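Local coordinates for protein oxidoreductase (Ralstonia eutropha, PDB 3HJ9) that binds flavin mononucleotide and probably works as an FMN-dependent oxidoreductase of the nitroreductase family, its substrate being unestablished, at residues A[92-97]-A[141-146]; A[26-31]-A[111-116]; A[98-103]-A[135-140]. All blocks are in the same frame, centred on the assembly; numbering follows the deposited sequence. Where two conformers were deposited one is given.

All three contacts are antiparallel strand pairings in one sheet. Contacts 1 and 3 share strands 94-100 and 137-144 and together form a continuous pairing, their centres 17 Å apart; Tyr97 O and Val140 N, 2.8 Å apart, join them in a probable hydrogen bond. Contact 2 adds the outermost strand, 28-30, to strand 113-116. Its centre is 14 Å from that of contact 3, which it meets where Leu114 CD2 lies 3.8 Å from Val98 CG2; contacts 1 and 2 do not touch. A bound FMN lies about 7 Å from the side chain of Val93 in contact 1, and one lies about 11 Å from that of Asp138 in contact 3, whereas contact 2 lies away from the flavin site.

Contact 1. Residues A[92-97]-A[141-146]; sequences TVIDVY and FVANHG
The central antiparallel sheet of this nitroreductase-family fold brings Ile94, Asp95 and Val96 opposite Ala143, Val142 and Phe141, near the end of the strand pair that approaches a bound FMN. Asp95 and Val142 form a hydrogen-bonded pair: Asp95 N gives to Val142 O at 2.9 Å, and Val142 N returns a nearly straight bond to Asp95 O, with 173° at the hydrogen. The ladder runs on past the start of strand 94-100, since Asn144 N reaches Val93 O at 2.8 Å.

The side chains divide between two faces. On the face of Ile94, Val96, Phe141 and Ala143, the Phe141 ring receives Ile94 CG2 at its edge, in its plane, the same methyl lying 3.8 Å from Phe141 CB. Ile94 CG2 is anti to the backbone N, while the other branch ends in CD1, packed 3.6 Å from Ala143 CA; the small side chain of alanine suits this close approach. Val96 lies alongside Phe141, its CG2 resting by ring atoms CD2 and CE2. On the other face, with Val142 CG1 anti to the backbone N (chi1 175°), CG2 is the branch that lies obliquely beside the Tyr97 ring, 3.4 Å from CD1. Branched valine and isoleucine suit extended strands, and their methyls meet the neighbouring side chains. Asp95 is the charged exception: its OD1 forms a salt bridge with Arg147, which also bonds to Thr92 O.

Met167 of helix 156-177 packs on Ile94, Val96 and Phe141 from their face of the sheet, while Ser160 of the same helix meets Ala143. Strand 203-212 flanks 141-144, and strand 103-108 runs beside 94-97, so both paired strands lie inside the sheet.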
# COMPACT_ATOMS: atom_id res chain seq x y z
N THR A 92 13.32 -2.58 -8.42
CA THR A 92 13.21 -1.81 -7.19
C THR A 92 12.86 -0.39 -7.59
O THR A 92 13.74 0.42 -7.78
CB THR A 92 14.54 -1.83 -6.37
OG1 THR A 92 15.02 -3.17 -6.29
CG2 THR A 92 14.30 -1.24 -4.95
N VAL A 93 11.59 -0.07 -7.74
CA VAL A 93 11.22 1.27 -8.19
C VAL A 93 11.28 2.32 -7.07
O VAL A 93 11.53 3.50 -7.36
CB VAL A 93 9.87 1.28 -8.95
CG1 VAL A 93 9.99 0.35 -10.20
CG2 VAL A 93 8.66 0.92 -8.02
N ILE A 94 11.10 1.90 -5.81
CA ILE A 94 11.11 2.77 -4.65
C ILE A 94 12.32 2.49 -3.75
O ILE A 94 12.57 1.35 -3.41
CB ILE A 94 9.79 2.60 -3.81
CG1 ILE A 94 8.55 3.06 -4.62
CG2 ILE A 94 9.83 3.36 -2.50
CD1 ILE A 94 8.56 4.56 -5.05
N ASP A 95 13.04 3.56 -3.38
CA ASP A 95 14.12 3.54 -2.42
C ASP A 95 13.58 4.27 -1.20
O ASP A 95 12.91 5.31 -1.32
CB ASP A 95 15.37 4.30 -2.92
CG ASP A 95 16.09 3.59 -4.06
OD1 ASP A 95 16.02 2.35 -4.19
OD2 ASP A 95 16.77 4.30 -4.85
N VAL A 96 13.87 3.74 -0.03
CA VAL A 96 13.40 4.31 1.19
C VAL A 96 14.53 5.08 1.83
O VAL A 96 15.60 4.54 2.07
CB VAL A 96 12.84 3.25 2.15
CG1 VAL A 96 12.46 3.91 3.45
CG2 VAL A 96 11.65 2.57 1.51
N TYR A 97 14.26 6.34 2.11
CA TYR A 97 15.18 7.23 2.78
C TYR A 97 14.64 7.46 4.16
O TYR A 97 13.42 7.40 4.37
CB TYR A 97 15.30 8.56 2.03
CG TYR A 97 16.14 8.48 0.78
CD1 TYR A 97 15.61 7.93 -0.40
CD2 TYR A 97 17.46 8.93 0.76
CE1 TYR A 97 16.36 7.86 -1.56
CE2 TYR A 97 18.22 8.86 -0.39
CZ TYR A 97 17.68 8.29 -1.55
OH TYR A 97 18.45 8.21 -2.67
N PHE A 141 9.67 7.87 0.53
CA PHE A 141 9.60 6.81 -0.50
C PHE A 141 9.89 7.52 -1.82
O PHE A 141 9.07 8.33 -2.28
CB PHE A 141 8.24 6.12 -0.47
CG PHE A 141 7.93 5.44 0.85
CD1 PHE A 141 7.34 6.14 1.89
CD2 PHE A 141 8.25 4.09 1.06
CE1 PHE A 141 7.07 5.53 3.11
CE2 PHE A 141 7.96 3.45 2.27
CZ PHE A 141 7.36 4.16 3.30
N VAL A 142 11.06 7.28 -2.37
CA VAL A 142 11.53 7.95 -3.57
C VAL A 142 11.42 7.03 -4.77
O VAL A 142 11.96 5.94 -4.72
CB VAL A 142 12.97 8.40 -3.40
CG1 VAL A 142 13.52 9.02 -4.72
CG2 VAL A 142 13.08 9.39 -2.21
N ALA A 143 10.77 7.50 -5.84
CA ALA A 143 10.63 6.72 -7.10
C ALA A 143 11.86 6.95 -7.95
O ALA A 143 12.27 8.10 -8.13
CB ALA A 143 9.38 7.09 -7.91
N ASN A 144 12.41 5.87 -8.48
CA ASN A 144 13.55 5.92 -9.34
C ASN A 144 13.09 5.73 -10.78
O ASN A 144 12.92 4.60 -11.25
CB ASN A 144 14.60 4.90 -8.93
CG ASN A 144 15.95 5.23 -9.52
OD1 ASN A 144 16.08 5.50 -10.73
ND2 ASN A 144 16.95 5.30 -8.65
N HIS A 145 12.93 6.85 -11.48
CA HIS A 145 12.47 6.84 -12.88
C HIS A 145 13.42 6.13 -13.86
O HIS A 145 12.97 5.64 -14.91
CB HIS A 145 12.08 8.26 -13.36
CG HIS A 145 10.82 8.78 -12.72
ND1 HIS A 145 9.58 8.63 -13.31
CD2 HIS A 145 10.60 9.42 -11.55
CE1 HIS A 145 8.65 9.16 -12.53
NE2 HIS A 145 9.24 9.63 -11.44
N GLY A 146 14.70 6.04 -13.51
CA GLY A 146 15.69 5.29 -14.31
C GLY A 146 15.39 3.80 -14.43
O GLY A 146 15.74 3.20 -15.42

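Contact 2. Residues A[26-31]-A[111-116]; sequences ERVITL and HHCLEL
Leu31 lies over one face of the His112 imidazole, the two side chains crossing at about a right angle. Its CD1 makes a CH-pi contact 3.9 Å from the ring centroid, 15° off the normal, while CB sits 3.6 Å from His112 NE2. His112 CG is anti to the backbone N (chi1 -170°), and the end of the side chain comes back beside Leu31; Tyr107 OH and Ser66 OG hold ND1 and NE2, which would fix the ring's rotation. A flat, polar-edged histidine thus offers its pi face to the methyl and keeps its nitrogens bonded. A water within hydrogen-bonding distance of Leu31 O (2.9 Å) and His112 O (2.6 Å) links the strand ends.

Farther along, the backbones pair: Leu114 N to Ile29 O and Ile29 N to Leu114 O, each 2.9 Å, then Leu116 N to Arg27 O. Ile29 CB and Leu114 CB meet at 4.1 Å on the face turned to Tyr105, with Leu114 also touching Leu69 of helix 62-73. On the other face Cys113 CB is 4.2 Å from Val28 CG1, a slim residue fitting beside the branched one. His112 and Cys113 both face Asp108 in a G1 beta bulge, and the whole is an antiparallel edge-strand pairing, in which 28-30 borders the sheet within this chain.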
# COMPACT_ATOMS: atom_id res chain seq x y z
N GLU A 26 27.30 9.54 11.05
CA GLU A 26 28.12 8.40 10.58
C GLU A 26 27.79 8.02 9.13
O GLU A 26 26.65 8.16 8.69
CB GLU A 26 27.96 7.19 11.50
CG GLU A 26 28.34 7.43 12.98
CD GLU A 26 29.80 7.83 13.22
OE1 GLU A 26 30.70 7.52 12.38
OE2 GLU A 26 30.08 8.45 14.28
N ARG A 27 28.81 7.57 8.41
CA ARG A 27 28.68 7.22 6.99
C ARG A 27 27.74 6.02 6.75
O ARG A 27 26.96 6.03 5.80
CB ARG A 27 30.08 6.98 6.38
CG ARG A 27 30.05 6.82 4.88
CD ARG A 27 31.42 6.94 4.24
NE ARG A 27 31.26 6.75 2.80
CZ ARG A 27 31.11 5.57 2.19
NH1 ARG A 27 31.11 4.41 2.87
NH2 ARG A 27 30.96 5.53 0.86
N VAL A 28 27.82 5.03 7.64
CA VAL A 28 26.99 3.84 7.60
C VAL A 28 26.48 3.51 8.99
O VAL A 28 27.24 3.55 9.94
CB VAL A 28 27.77 2.61 7.08
CG1 VAL A 28 26.90 1.35 7.07
CG2 VAL A 28 28.33 2.87 5.70
N ILE A 29 25.18 3.22 9.11
CA ILE A 29 24.61 2.71 10.36
C ILE A 29 24.21 1.25 10.06
O ILE A 29 23.39 1.01 9.17
CB ILE A 29 23.40 3.50 10.87
CG1 ILE A 29 23.78 4.96 11.13
CG2 ILE A 29 22.88 2.87 12.17
CD1 ILE A 29 22.60 5.85 11.50
N THR A 30 24.86 0.29 10.74
CA THR A 30 24.54 -1.13 10.58
C THR A 30 23.34 -1.40 11.49
O THR A 30 23.25 -0.88 12.60
CB THR A 30 25.72 -2.04 10.93
OG1 THR A 30 26.22 -1.69 12.22
CG2 THR A 30 26.84 -1.89 9.89
N LEU A 31 22.41 -2.20 11.00
CA LEU A 31 21.19 -2.52 11.71
C LEU A 31 21.22 -3.99 12.14
O LEU A 31 21.72 -4.84 11.39
CB LEU A 31 20.00 -2.29 10.79
CG LEU A 31 19.81 -0.88 10.24
CD1 LEU A 31 18.83 -0.90 9.10
CD2 LEU A 31 19.35 0.09 11.36
N HIS A 111 21.90 -5.28 2.18
CA HIS A 111 22.85 -5.27 3.29
C HIS A 111 22.26 -4.83 4.62
O HIS A 111 22.98 -4.81 5.62
CB HIS A 111 24.08 -4.41 2.94
CG HIS A 111 24.80 -4.87 1.72
ND1 HIS A 111 25.68 -5.93 1.74
CD2 HIS A 111 24.73 -4.46 0.43
CE1 HIS A 111 26.15 -6.13 0.52
NE2 HIS A 111 25.59 -5.25 -0.29
N HIS A 112 20.97 -4.49 4.64
CA HIS A 112 20.22 -4.08 5.80
C HIS A 112 21.00 -3.06 6.62
O HIS A 112 21.37 -3.30 7.75
CB HIS A 112 19.78 -5.30 6.62
CG HIS A 112 18.81 -4.98 7.72
ND1 HIS A 112 17.61 -4.34 7.48
CD2 HIS A 112 18.85 -5.24 9.05
CE1 HIS A 112 16.97 -4.19 8.63
NE2 HIS A 112 17.70 -4.72 9.59
N CYS A 113 21.32 -1.95 5.97
CA CYS A 113 22.00 -0.86 6.63
C CYS A 113 21.55 0.46 6.02
O CYS A 113 20.91 0.47 4.96
CB CYS A 113 23.51 -1.03 6.50
SG CYS A 113 24.02 -0.92 4.82
N LEU A 114 21.94 1.54 6.69
CA LEU A 114 21.67 2.93 6.31
C LEU A 114 22.98 3.60 5.82
O LEU A 114 23.99 3.51 6.47
CB LEU A 114 21.10 3.68 7.51
CG LEU A 114 19.71 3.27 8.05
CD1 LEU A 114 19.41 3.97 9.40
CD2 LEU A 114 18.70 3.60 7.01
N GLU A 115 22.93 4.23 4.65
CA GLU A 115 24.06 4.92 4.02
C GLU A 115 23.72 6.41 4.01
O GLU A 115 22.62 6.78 3.61
CB GLU A 115 24.22 4.44 2.58
CG GLU A 115 24.60 2.98 2.45
CD GLU A 115 24.82 2.50 0.98
OE1 GLU A 115 25.90 1.93 0.71
OE2 GLU A 115 23.93 2.71 0.10
N LEU A 116 24.64 7.24 4.50
CA LEU A 116 24.43 8.70 4.58
C LEU A 116 24.27 9.33 3.18
O LEU A 116 25.07 9.06 2.29
CB LEU A 116 25.57 9.38 5.37
CG LEU A 116 25.49 10.89 5.65
CD1 LEU A 116 24.28 11.22 6.52
CD2 LEU A 116 26.82 11.35 6.28
O HOH W 1 23.01 -5.08 8.82

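Contact 3. Residues A[98-103]-A[135-140]; sequences VALPAG and APLDLV
Asp138 O takes the backbone N-H of Ala99 at 2.8 Å and also lies 3.4 Å from Val98 CA in a CA-H...O contact. Asp138 N completes the hydrogen-bonded pair by giving to Ala99 O in a longer bond of 3.2 Å. The slight alanine fits here, its CB 4.2 Å from Asp138 CB. The buried carboxylate is bonded outside the pair, OD1 to Thr210 OG1 and OD2 to Ser124 N, which would steady its orientation.

On the opposite face Val98 lies alongside Leu139, with Val98 CG2 3.9 Å from Leu139 CD2. Leu100 and Leu137 also lie side by side, and Leu100 CD2 touches Leu137 CB at 3.9 Å. The bonded pairing ends with Ala99 and Asp138. Leu100 starts a type I turn that ends at Gly103, with Pro101 as its second residue; this proline, which has no N-H to offer a partner strand, sets its CD 3.5 Å from Pro136 O. Two backbone bonds close the turn, Leu100 N to Gly103 O and Gly103 N to Leu100 O, and lead the chain into strand 103-108.

Leu69 of helix 62-73 packs on Val98 and Leu139, and Leu65 of the same helix on Leu137, while strand 203-212 adjoins 137-140 and strand 103-108 bonds Val98 through Tyr105.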
# COMPACT_ATOMS: atom_id res chain seq x y z
N VAL A 98 15.53 7.77 5.10
CA VAL A 98 15.14 8.02 6.49
C VAL A 98 15.75 9.34 6.95
O VAL A 98 16.98 9.47 6.94
CB VAL A 98 15.66 6.88 7.46
CG1 VAL A 98 14.96 6.97 8.78
CG2 VAL A 98 15.46 5.49 6.87
N ALA A 99 14.91 10.30 7.36
CA ALA A 99 15.40 11.58 7.91
C ALA A 99 15.48 11.39 9.41
O ALA A 99 14.44 11.23 10.06
CB ALA A 99 14.50 12.75 7.55
N LEU A 100 16.71 11.31 9.94
CA LEU A 100 16.96 11.25 11.38
C LEU A 100 17.56 12.60 11.80
O LEU A 100 18.06 13.36 10.94
CB LEU A 100 17.94 10.15 11.71
CG LEU A 100 17.44 8.72 11.51
CD1 LEU A 100 18.64 7.76 11.42
CD2 LEU A 100 16.41 8.32 12.61
N PRO A 101 17.56 12.89 13.11
CA PRO A 101 18.23 14.14 13.55
C PRO A 101 19.74 14.19 13.19
O PRO A 101 20.27 15.27 12.92
CB PRO A 101 18.05 14.15 15.07
CG PRO A 101 16.91 13.24 15.37
CD PRO A 101 16.87 12.21 14.22
N ALA A 102 20.41 13.04 13.17
CA ALA A 102 21.83 12.97 12.80
C ALA A 102 22.09 12.96 11.28
O ALA A 102 23.23 13.05 10.88
CB ALA A 102 22.49 11.76 13.45
N GLY A 103 21.06 12.86 10.44
CA GLY A 103 21.28 12.81 9.00
C GLY A 103 20.18 12.16 8.20
O GLY A 103 19.32 11.48 8.77
N ALA A 135 8.48 14.65 14.81
CA ALA A 135 8.62 13.26 15.23
C ALA A 135 10.09 12.80 15.15
O ALA A 135 10.89 13.45 14.49
CB ALA A 135 7.74 12.36 14.38
N PRO A 136 10.45 11.69 15.82
CA PRO A 136 11.83 11.19 15.81
C PRO A 136 12.40 10.88 14.44
O PRO A 136 13.61 11.00 14.26
CB PRO A 136 11.76 9.92 16.65
CG PRO A 136 10.55 10.03 17.44
CD PRO A 136 9.61 10.93 16.76
N LEU A 137 11.55 10.48 13.49
CA LEU A 137 12.01 10.20 12.13
C LEU A 137 10.91 10.35 11.07
O LEU A 137 9.72 10.36 11.41
CB LEU A 137 12.63 8.80 12.05
CG LEU A 137 11.78 7.53 12.05
CD1 LEU A 137 11.21 7.21 10.68
CD2 LEU A 137 12.61 6.35 12.54
N ASP A 138 11.33 10.55 9.82
CA ASP A 138 10.44 10.52 8.66
C ASP A 138 11.00 9.49 7.68
O ASP A 138 12.20 9.47 7.44
CB ASP A 138 10.44 11.84 7.86
CG ASP A 138 9.67 12.96 8.49
OD1 ASP A 138 8.83 12.75 9.40
OD2 ASP A 138 9.90 14.12 8.03
N LEU A 139 10.15 8.66 7.11
CA LEU A 139 10.55 7.86 5.94
C LEU A 139 10.15 8.64 4.67
O LEU A 139 9.09 9.23 4.65
CB LEU A 139 9.86 6.52 5.92
CG LEU A 139 10.11 5.61 7.09
CD1 LEU A 139 9.28 4.31 6.85
CD2 LEU A 139 11.61 5.36 7.29
N VAL A 140 11.03 8.70 3.65
CA VAL A 140 10.64 9.22 2.31
C VAL A 140 10.76 8.10 1.27
O VAL A 140 11.84 7.45 1.13
CB VAL A 140 11.48 10.40 1.84
CG1 VAL A 140 10.84 11.02 0.60
CG2 VAL A 140 11.60 11.42 2.96